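PTS-dependent dihydroxyacetone kinase operon regulatory protein (Escherichia coli, PDB 4LRZ) activates transcription of the dhaKLM dihydroxyacetone kinase operon from a sigma-70 promoter and represses its own expression, this chain being its N-terminal sensor region. Local coordinates at residues E110-L118 and K129-L140; L209-I217 and F227-L236. All coordinates share one frame; numbering follows the deposited sequence.

In the fold
From the N-terminal helices the chain runs on into the GAF fold. There contact 1 closes a loop of ten residues: helix 117-124 sets out from its first segment, and the return on strand 128-131, an edge strand of the GAF sheet, brings residues 129-140 back against residues 110-118. The chain then completes this sheet and leaves along the long helix 174-211, which leads into the PAS domain. Contact 2 begins at the last turn of that helix and closes the hairpin of strands 215-219 and 225-228, with helix 230-235 packed on it. The two contacts follow in series without nesting or crossing, their centres about 66 Å apart at opposite sides of the chain's centre.

Contact 1. Residues E110-L118 and K129-L140; sequences EGIIGTCAL and KTMADQHFKQVL
The hydroxyl of Thr130, on an edge strand of the GAF sheet, meets the first turn of helix 117-124: Ala117 N donates to Thr130 OG1 over 3.0 Å at a nearly straight 160°. The hydroxyl gets there by lying between its own backbone N and carbonyl carbon (chi1 55°), while the methyl CG2 packs against the same amide. Next to it the His135 ring turns an edge to the other segment, with CD2 3.4 Å from Thr115 O, near the ring plane. Cys116 SG approaches this ring obliquely, 3.8 Å from NE2. On its other nitrogen, ND1, His135 donates to Ala132 O, which lies 24° out of the ring plane and also accepts from His135 N. Phe136 meets Gly114 and Thr115 with its CB, 3.7 Å from Thr115 N, while its ring leads away to a cation-pi contact with Arg29. Lys137 runs its CG past Ile113 O before NZ reaches the carbonyls of Thr31 and Lys28. Water 1 donates to Ile113 O and Thr115 O and accepts from Lys137 N. Phe136 N adds a weak bond to Thr115 O, so this buried joint depends on a hydroxyl and a water as well as on direct backbone pairing.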
loop_
_atom_site.group_PDB
_atom_site.type_symbol
_atom_site.label_atom_id
_atom_site.label_comp_id
_atom_site.label_asym_id
_atom_site.label_seq_id
_atom_site.Cartn_x
_atom_site.Cartn_y
_atom_site.Cartn_z
ATOM N N GLU F 110 18.636 18.849 -16.546
ATOM C CA GLU F 110 18.670 20.277 -16.604
ATOM C C GLU F 110 19.895 20.720 -17.383
ATOM O O GLU F 110 19.842 21.741 -18.065
ATOM C CB GLU F 110 18.807 20.814 -15.186
ATOM C CG GLU F 110 18.722 22.310 -15.099
ATOM C CD GLU F 110 18.734 22.788 -13.651
ATOM O OE1 GLU F 110 19.748 22.562 -12.966
ATOM O OE2 GLU F 110 17.717 23.368 -13.181
ATOM N N GLY F 111 20.995 19.976 -17.233
ATOM C CA GLY F 111 22.250 20.282 -17.923
ATOM C C GLY F 111 22.137 20.008 -19.423
ATOM O O GLY F 111 23.050 20.334 -20.180
ATOM N N ILE F 112 21.017 19.418 -19.868
ATOM C CA ILE F 112 20.878 19.144 -21.318
ATOM C C ILE F 112 19.769 19.995 -21.946
ATOM O O ILE F 112 19.929 20.570 -23.027
ATOM C CB ILE F 112 20.620 17.648 -21.610
ATOM C CG1 ILE F 112 21.656 16.778 -20.898
ATOM C CG2 ILE F 112 20.562 17.394 -23.110
ATOM C CD1 ILE F 112 21.484 15.288 -21.101
ATOM N N ILE F 113 18.634 20.099 -21.279
ATOM C CA ILE F 113 17.520 20.788 -21.924
ATOM C C ILE F 113 17.167 22.091 -21.213
ATOM O O ILE F 113 16.213 22.758 -21.596
ATOM C CB ILE F 113 16.239 19.860 -22.137
ATOM C CG1 ILE F 113 15.581 19.469 -20.786
ATOM C CG2 ILE F 113 16.568 18.653 -23.065
ATOM C CD1 ILE F 113 14.238 18.838 -20.926
ATOM N N GLY F 114 17.915 22.419 -20.162
ATOM C CA GLY F 114 17.617 23.617 -19.409
ATOM C C GLY F 114 16.457 23.447 -18.428
ATOM O O GLY F 114 15.875 22.381 -18.321
ATOM N N THR F 115 16.168 24.521 -17.712
ATOM C CA THR F 115 15.111 24.594 -16.748
ATOM C C THR F 115 13.814 24.120 -17.363
ATOM O O THR F 115 13.350 24.691 -18.385
ATOM C CB THR F 115 14.883 26.053 -16.326
ATOM O OG1 THR F 115 16.142 26.665 -16.043
ATOM C CG2 THR F 115 13.946 26.141 -15.103
ATOM N N CYS F 116 13.240 23.108 -16.697
ATOM C CA CYS F 116 12.064 22.378 -17.126
ATOM C C CYS F 116 11.600 21.472 -15.996
ATOM O O CYS F 116 12.409 20.813 -15.344
ATOM C CB CYS F 116 12.382 21.519 -18.369
ATOM S SG CYS F 116 10.916 20.807 -19.123
ATOM N N ALA F 117 10.290 21.414 -15.785
ATOM C CA ALA F 117 9.706 20.543 -14.782
ATOM C C ALA F 117 10.275 19.097 -14.845
ATOM O O ALA F 117 10.505 18.448 -13.811
ATOM C CB ALA F 117 8.175 20.556 -14.935
ATOM N N LEU F 118 10.503 18.606 -16.062
ATOM C CA LEU F 118 11.016 17.250 -16.277
ATOM C C LEU F 118 12.212 16.961 -15.370
ATOM O O LEU F 118 12.364 15.811 -14.880
ATOM C CB LEU F 118 11.449 17.061 -17.734
ATOM C CG LEU F 118 10.386 17.070 -18.797
ATOM C CD1 LEU F 118 10.936 16.731 -20.152
ATOM C CD2 LEU F 118 9.283 16.031 -18.406
ATOM N N LYS F 129 5.626 22.792 -12.095
ATOM C CA LYS F 129 5.126 23.135 -13.421
ATOM C C LYS F 129 5.948 24.270 -14.051
ATOM O O LYS F 129 6.117 25.310 -13.432
ATOM C CB LYS F 129 3.708 23.664 -13.287
ATOM C CG LYS F 129 3.061 24.045 -14.621
ATOM C CD LYS F 129 1.650 24.628 -14.396
ATOM C CE LYS F 129 0.888 24.711 -15.695
ATOM N NZ LYS F 129 -0.612 24.663 -15.466
ATOM N N THR F 130 6.390 24.115 -15.295
ATOM C CA THR F 130 7.076 25.212 -15.982
ATOM C C THR F 130 6.333 25.458 -17.304
ATOM O O THR F 130 5.910 24.494 -17.961
ATOM C CB THR F 130 8.547 24.881 -16.250
ATOM O OG1 THR F 130 8.620 23.657 -16.961
ATOM C CG2 THR F 130 9.346 24.680 -14.955
ATOM N N MET F 131 6.125 26.724 -17.664
ATOM C CA MET F 131 5.366 27.080 -18.873
ATOM C C MET F 131 6.118 28.121 -19.680
ATOM O O MET F 131 6.778 28.941 -19.107
ATOM C CB MET F 131 4.025 27.749 -18.524
ATOM C CG MET F 131 3.180 27.024 -17.526
ATOM S SD MET F 131 1.665 27.975 -17.257
ATOM C CE MET F 131 1.094 28.217 -18.942
ATOM N N ALA F 132 5.970 28.090 -20.999
ATOM C CA ALA F 132 6.373 29.158 -21.885
ATOM C C ALA F 132 7.823 29.553 -21.586
ATOM O O ALA F 132 8.679 28.662 -21.462
ATOM C CB ALA F 132 5.421 30.332 -21.727
ATOM N N ASP F 133 8.064 30.853 -21.404
ATOM C CA ASP F 133 9.410 31.416 -21.247
ATOM C C ASP F 133 10.030 31.309 -19.841
ATOM O O ASP F 133 11.121 31.854 -19.613
ATOM C CB ASP F 133 9.485 32.864 -21.801
ATOM C CG ASP F 133 8.621 33.866 -21.027
ATOM O OD1 ASP F 133 7.625 33.481 -20.360
ATOM O OD2 ASP F 133 8.932 35.079 -21.117
ATOM N N GLN F 134 9.357 30.599 -18.918
ATOM C CA GLN F 134 10.065 30.083 -17.716
ATOM C C GLN F 134 11.105 29.041 -18.135
ATOM O O GLN F 134 12.062 28.798 -17.398
ATOM C CB GLN F 134 9.118 29.404 -16.701
ATOM C CG GLN F 134 8.016 30.279 -16.140
ATOM C CD GLN F 134 7.032 29.473 -15.269
ATOM O OE1 GLN F 134 6.581 28.400 -15.666
ATOM N NE2 GLN F 134 6.717 29.979 -14.087
ATOM N N HIS F 135 10.887 28.389 -19.282
ATOM C CA HIS F 135 11.837 27.409 -19.791
ATOM C C HIS F 135 13.120 28.139 -20.269
ATOM O O HIS F 135 13.047 29.203 -20.882
ATOM C CB HIS F 135 11.231 26.575 -20.923
ATOM C CG HIS F 135 10.162 25.614 -20.467
ATOM N ND1 HIS F 135 8.840 25.736 -20.835
ATOM C CD2 HIS F 135 10.230 24.511 -19.682
ATOM C CE1 HIS F 135 8.134 24.785 -20.255
ATOM N NE2 HIS F 135 8.959 24.016 -19.571
ATOM N N PHE F 136 14.290 27.571 -19.995
ATOM C CA PHE F 136 15.537 28.215 -20.441
ATOM C C PHE F 136 15.645 28.243 -21.971
ATOM O O PHE F 136 15.903 29.286 -22.573
ATOM C CB PHE F 136 16.734 27.523 -19.815
ATOM C CG PHE F 136 18.051 28.225 -20.067
ATOM C CD1 PHE F 136 18.439 29.326 -19.275
ATOM C CD2 PHE F 136 18.916 27.785 -21.080
ATOM C CE1 PHE F 136 19.661 29.969 -19.483
ATOM C CE2 PHE F 136 20.156 28.430 -21.285
ATOM C CZ PHE F 136 20.512 29.522 -20.492
ATOM N N LYS F 137 15.425 27.092 -22.583
ATOM C CA LYS F 137 15.509 26.892 -24.025
ATOM C C LYS F 137 14.290 27.413 -24.723
ATOM O O LYS F 137 13.177 27.015 -24.381
ATOM C CB LYS F 137 15.609 25.395 -24.330
ATOM C CG LYS F 137 16.839 24.753 -23.779
ATOM C CD LYS F 137 18.069 25.363 -24.377
ATOM C CE LYS F 137 19.205 24.367 -24.420
ATOM N NZ LYS F 137 20.342 24.843 -25.281
ATOM N N GLN F 138 14.508 28.261 -25.733
ATOM C CA GLN F 138 13.423 28.858 -26.531
ATOM C C GLN F 138 12.545 27.838 -27.243
ATOM O O GLN F 138 11.374 28.113 -27.520
ATOM C CB GLN F 138 13.974 29.839 -27.578
ATOM C CG GLN F 138 14.257 31.236 -27.022
ATOM C CD GLN F 138 15.245 32.067 -27.887
ATOM O OE1 GLN F 138 15.432 31.819 -29.093
ATOM N NE2 GLN F 138 15.872 33.061 -27.255
ATOM N N VAL F 139 13.113 26.678 -27.559
ATOM C CA VAL F 139 12.367 25.642 -28.267
ATOM C C VAL F 139 11.163 25.170 -27.428
ATOM O O VAL F 139 10.128 24.780 -27.983
ATOM C CB VAL F 139 13.315 24.486 -28.724
ATOM C CG1 VAL F 139 12.553 23.193 -28.946
ATOM C CG2 VAL F 139 14.031 24.906 -29.998
ATOM N N LEU F 140 11.275 25.289 -26.106
ATOM C CA LEU F 140 10.212 24.862 -25.192
ATOM C C LEU F 140 9.168 25.921 -24.846
ATOM O O LEU F 140 8.243 25.631 -24.083
ATOM C CB LEU F 140 10.810 24.259 -23.909
ATOM C CG LEU F 140 11.688 23.009 -24.125
ATOM C CD1 LEU F 140 12.174 22.438 -22.798
ATOM C CD2 LEU F 140 10.979 21.908 -24.957
HETATM O O HOH W 1 14.491 24.703 -20.880
#

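Contact 2. Residues L209-I217 and F227-L236; sequences LESMDDGVI and FINAQAARVL
Val216 O is approached by two groups of the neighbouring strand end: Asn229 N donates to it over 3.1 Å (N-H...O 149°), and Ile228 CA makes a C-H...O contact at 3.1 Å. This is the opening beta hairpin of the PAS fold, strands 215-219 and 225-228, whose second strand passes at Asn229, the N-cap residue, into helix 230-235. Residues 215-217 of the first strand cross helix 230-235 almost perpendicularly, at 86°, with axes 5.7 Å apart, bringing Gly215 and Ala232 close enough for their CA atoms to lie 4.1 Å from each other. The Asn229 side chain points into the first segment, among the backbone groups of Leu209, Asp214 and Val216. Gln231, its chain bent at chi2, reaches back over Gly215 so that NE2 makes a short but poorly aligned, weak bond to Met212 O, at 2.7 Å, in the turn between helix 174-211 and the strand. Nearby, Asp213 and Asp214 exchange reciprocal hydrogen bonds with Asp214 and Asp213 of the second subunit, and Glu210 forms a salt bridge with Lys289 of that subunit, so the turn also belongs to the dimer interface. Ile217 and Ile228, a non-hydrogen-bonded antiparallel pair, lie side by side and point the same way, CG1 to CG1 at 3.7 Å. From there the Ile217 side chain heads toward the Ala232 methyl and Leu303 of strand 296-304, though the exact place of its CD1 is doubtful. On the other sheet face, Phe227 has CG between its backbone N and carbonyl carbon (chi1 48°), which sets the ring beside Leu209 and Val216. Leu209 CD2 approaches Phe227 CD1 obliquely at 3.8 Å, whereas Val216 CG2 meets the ring at its edge, in its plane, 3.6 Å from Phe227 CE1.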
loop_
_atom_site.group_PDB
_atom_site.type_symbol
_atom_site.label_atom_id
_atom_site.label_comp_id
_atom_site.label_asym_id
_atom_site.label_seq_id
_atom_site.Cartn_x
_atom_site.Cartn_y
_atom_site.Cartn_z
ATOM N N LEU F 209 8.498 -23.783 12.892
ATOM C CA LEU F 209 7.564 -24.909 12.987
ATOM C C LEU F 209 8.105 -26.257 12.445
ATOM O O LEU F 209 7.893 -27.291 13.062
ATOM C CB LEU F 209 6.238 -24.577 12.296
ATOM C CG LEU F 209 5.456 -23.416 12.934
ATOM C CD1 LEU F 209 4.469 -22.896 11.923
ATOM C CD2 LEU F 209 4.739 -23.889 14.199
ATOM N N GLU F 210 8.791 -26.242 11.310
ATOM C CA GLU F 210 9.331 -27.470 10.751
ATOM C C GLU F 210 10.497 -28.048 11.547
ATOM O O GLU F 210 10.677 -29.265 11.552
ATOM C CB GLU F 210 9.795 -27.264 9.320
ATOM C CG GLU F 210 8.692 -26.740 8.405
ATOM C CD GLU F 210 9.236 -26.220 7.050
ATOM O OE1 GLU F 210 10.468 -26.318 6.792
ATOM O OE2 GLU F 210 8.419 -25.710 6.250
ATOM N N SER F 211 11.292 -27.192 12.190
ATOM C CA SER F 211 12.530 -27.660 12.807
ATOM C C SER F 211 12.488 -27.825 14.317
ATOM O O SER F 211 13.417 -28.383 14.904
ATOM C CB SER F 211 13.733 -26.811 12.370
ATOM O OG SER F 211 13.522 -25.449 12.678
ATOM N N MET F 212 11.413 -27.391 14.959
ATOM C CA MET F 212 11.365 -27.470 16.425
ATOM C C MET F 212 10.947 -28.846 16.923
ATOM O O MET F 212 10.504 -29.664 16.143
ATOM C CB MET F 212 10.454 -26.395 17.021
ATOM C CG MET F 212 8.987 -26.706 16.989
ATOM S SD MET F 212 8.048 -25.170 17.173
ATOM C CE MET F 212 6.629 -25.520 16.232
ATOM N N ASP F 213 11.058 -29.070 18.227
ATOM C CA ASP F 213 10.707 -30.369 18.823
ATOM C C ASP F 213 9.262 -30.517 19.207
ATOM O O ASP F 213 8.687 -31.573 19.024
ATOM C CB ASP F 213 11.570 -30.681 20.047
ATOM C CG ASP F 213 12.929 -31.260 19.679
ATOM O OD1 ASP F 213 13.110 -31.730 18.528
ATOM O OD2 ASP F 213 13.823 -31.236 20.548
ATOM N N ASP F 214 8.660 -29.466 19.725
ATOM C CA ASP F 214 7.291 -29.572 20.184
ATOM C C ASP F 214 6.360 -29.733 19.002
ATOM O O ASP F 214 6.635 -29.214 17.925
ATOM C CB ASP F 214 6.903 -28.328 20.984
ATOM C CG ASP F 214 7.677 -28.208 22.295
ATOM O OD1 ASP F 214 7.797 -29.243 23.011
ATOM O OD2 ASP F 214 8.178 -27.088 22.589
ATOM N N GLY F 215 5.273 -30.465 19.210
ATOM C CA GLY F 215 4.138 -30.425 18.299
ATOM C C GLY F 215 3.414 -29.110 18.497
ATOM O O GLY F 215 3.384 -28.581 19.609
ATOM N N VAL F 216 2.860 -28.553 17.430
ATOM C CA VAL F 216 2.054 -27.342 17.571
ATOM C C VAL F 216 0.817 -27.265 16.693
ATOM O O VAL F 216 0.831 -27.664 15.517
ATOM C CB VAL F 216 2.876 -25.978 17.630
ATOM C CG1 VAL F 216 4.325 -26.159 17.295
ATOM C CG2 VAL F 216 2.203 -24.830 16.833
ATOM N N ILE F 217 -0.254 -26.770 17.300
ATOM C CA ILE F 217 -1.514 -26.543 16.642
ATOM C C ILE F 217 -1.902 -25.143 17.045
ATOM O O ILE F 217 -1.750 -24.764 18.208
ATOM C CB ILE F 217 -2.560 -27.544 17.163
ATOM C CG1 ILE F 217 -2.286 -28.917 16.587
ATOM C CG2 ILE F 217 -3.944 -27.192 16.706
ATOM C CD1 ILE F 217 -2.328 -30.004 17.630
ATOM N N PHE F 227 -2.166 -23.085 11.796
ATOM C CA PHE F 227 -0.989 -23.893 11.526
ATOM C C PHE F 227 -0.922 -25.121 12.406
ATOM O O PHE F 227 -1.470 -25.132 13.529
ATOM C CB PHE F 227 0.348 -23.118 11.569
ATOM C CG PHE F 227 0.550 -22.211 12.784
ATOM C CD1 PHE F 227 1.146 -22.693 13.953
ATOM C CD2 PHE F 227 0.260 -20.834 12.691
ATOM C CE1 PHE F 227 1.390 -21.832 15.061
ATOM C CE2 PHE F 227 0.466 -19.963 13.761
ATOM C CZ PHE F 227 1.041 -20.457 14.958
ATOM N N ILE F 228 -0.261 -26.144 11.874
ATOM C CA ILE F 228 0.007 -27.393 12.577
ATOM C C ILE F 228 1.294 -27.975 11.997
ATOM O O ILE F 228 1.464 -28.013 10.775
ATOM C CB ILE F 228 -1.187 -28.386 12.420
ATOM C CG1 ILE F 228 -0.962 -29.647 13.236
ATOM C CG2 ILE F 228 -1.438 -28.758 10.935
ATOM C CD1 ILE F 228 -2.189 -30.571 13.264
ATOM N N ASN F 229 2.216 -28.410 12.844
ATOM C CA ASN F 229 3.461 -28.971 12.309
ATOM C C ASN F 229 3.363 -30.487 12.176
ATOM O O ASN F 229 2.404 -31.066 12.670
ATOM C CB ASN F 229 4.738 -28.490 13.033
ATOM C CG ASN F 229 4.836 -28.927 14.505
ATOM O OD1 ASN F 229 5.804 -28.566 15.170
ATOM N ND2 ASN F 229 3.834 -29.610 15.029
ATOM N N ALA F 230 4.315 -31.110 11.480
ATOM C CA ALA F 230 4.308 -32.566 11.280
ATOM C C ALA F 230 4.119 -33.342 12.580
ATOM O O ALA F 230 3.335 -34.282 12.627
ATOM C CB ALA F 230 5.593 -33.030 10.540
ATOM N N GLN F 231 4.821 -32.906 13.624
ATOM C CA GLN F 231 4.844 -33.550 14.929
ATOM C C GLN F 231 3.453 -33.602 15.573
ATOM O O GLN F 231 3.062 -34.634 16.137
ATOM C CB GLN F 231 5.842 -32.829 15.862
ATOM C CG GLN F 231 7.296 -32.633 15.330
ATOM C CD GLN F 231 7.493 -31.440 14.349
ATOM O OE1 GLN F 231 6.951 -31.418 13.230
ATOM N NE2 GLN F 231 8.313 -30.461 14.767
ATOM N N ALA F 232 2.707 -32.497 15.500
ATOM C CA ALA F 232 1.370 -32.445 16.102
ATOM C C ALA F 232 0.369 -33.298 15.315
ATOM O O ALA F 232 -0.587 -33.842 15.874
ATOM C CB ALA F 232 0.880 -31.034 16.190
ATOM N N ALA F 233 0.600 -33.399 14.016
ATOM C CA ALA F 233 -0.352 -34.008 13.123
ATOM C C ALA F 233 -0.269 -35.529 13.190
ATOM O O ALA F 233 -1.274 -36.208 12.982
ATOM C CB ALA F 233 -0.125 -33.520 11.706
ATOM N N ARG F 234 0.921 -36.068 13.459
ATOM C CA ARG F 234 1.045 -37.518 13.641
ATOM C C ARG F 234 0.452 -37.945 14.988
ATOM O O ARG F 234 -0.359 -38.872 15.029
ATOM C CB ARG F 234 2.482 -38.027 13.438
ATOM C CG ARG F 234 3.523 -37.435 14.374
ATOM C CD ARG F 234 4.840 -38.241 14.398
ATOM N NE ARG F 234 5.962 -37.383 14.814
ATOM C CZ ARG F 234 6.664 -36.586 13.994
ATOM N NH1 ARG F 234 6.383 -36.526 12.691
ATOM N NH2 ARG F 234 7.656 -35.839 14.477
ATOM N N VAL F 235 0.825 -37.231 16.060
ATOM C CA VAL F 235 0.350 -37.489 17.428
ATOM C C VAL F 235 -1.178 -37.433 17.555
ATOM O O VAL F 235 -1.800 -38.387 18.030
ATOM C CB VAL F 235 1.001 -36.541 18.437
ATOM C CG1 VAL F 235 0.289 -36.611 19.760
ATOM C CG2 VAL F 235 2.496 -36.847 18.600
ATOM N N LEU F 236 -1.781 -36.337 17.107
ATOM C CA LEU F 236 -3.226 -36.156 17.192
ATOM C C LEU F 236 -3.941 -36.795 16.017
ATOM O O LEU F 236 -5.131 -36.558 15.803
ATOM C CB LEU F 236 -3.579 -34.666 17.251
ATOM C CG LEU F 236 -3.021 -33.904 18.449
ATOM C CD1 LEU F 236 -3.557 -32.521 18.422
ATOM C CD2 LEU F 236 -3.372 -34.597 19.762
#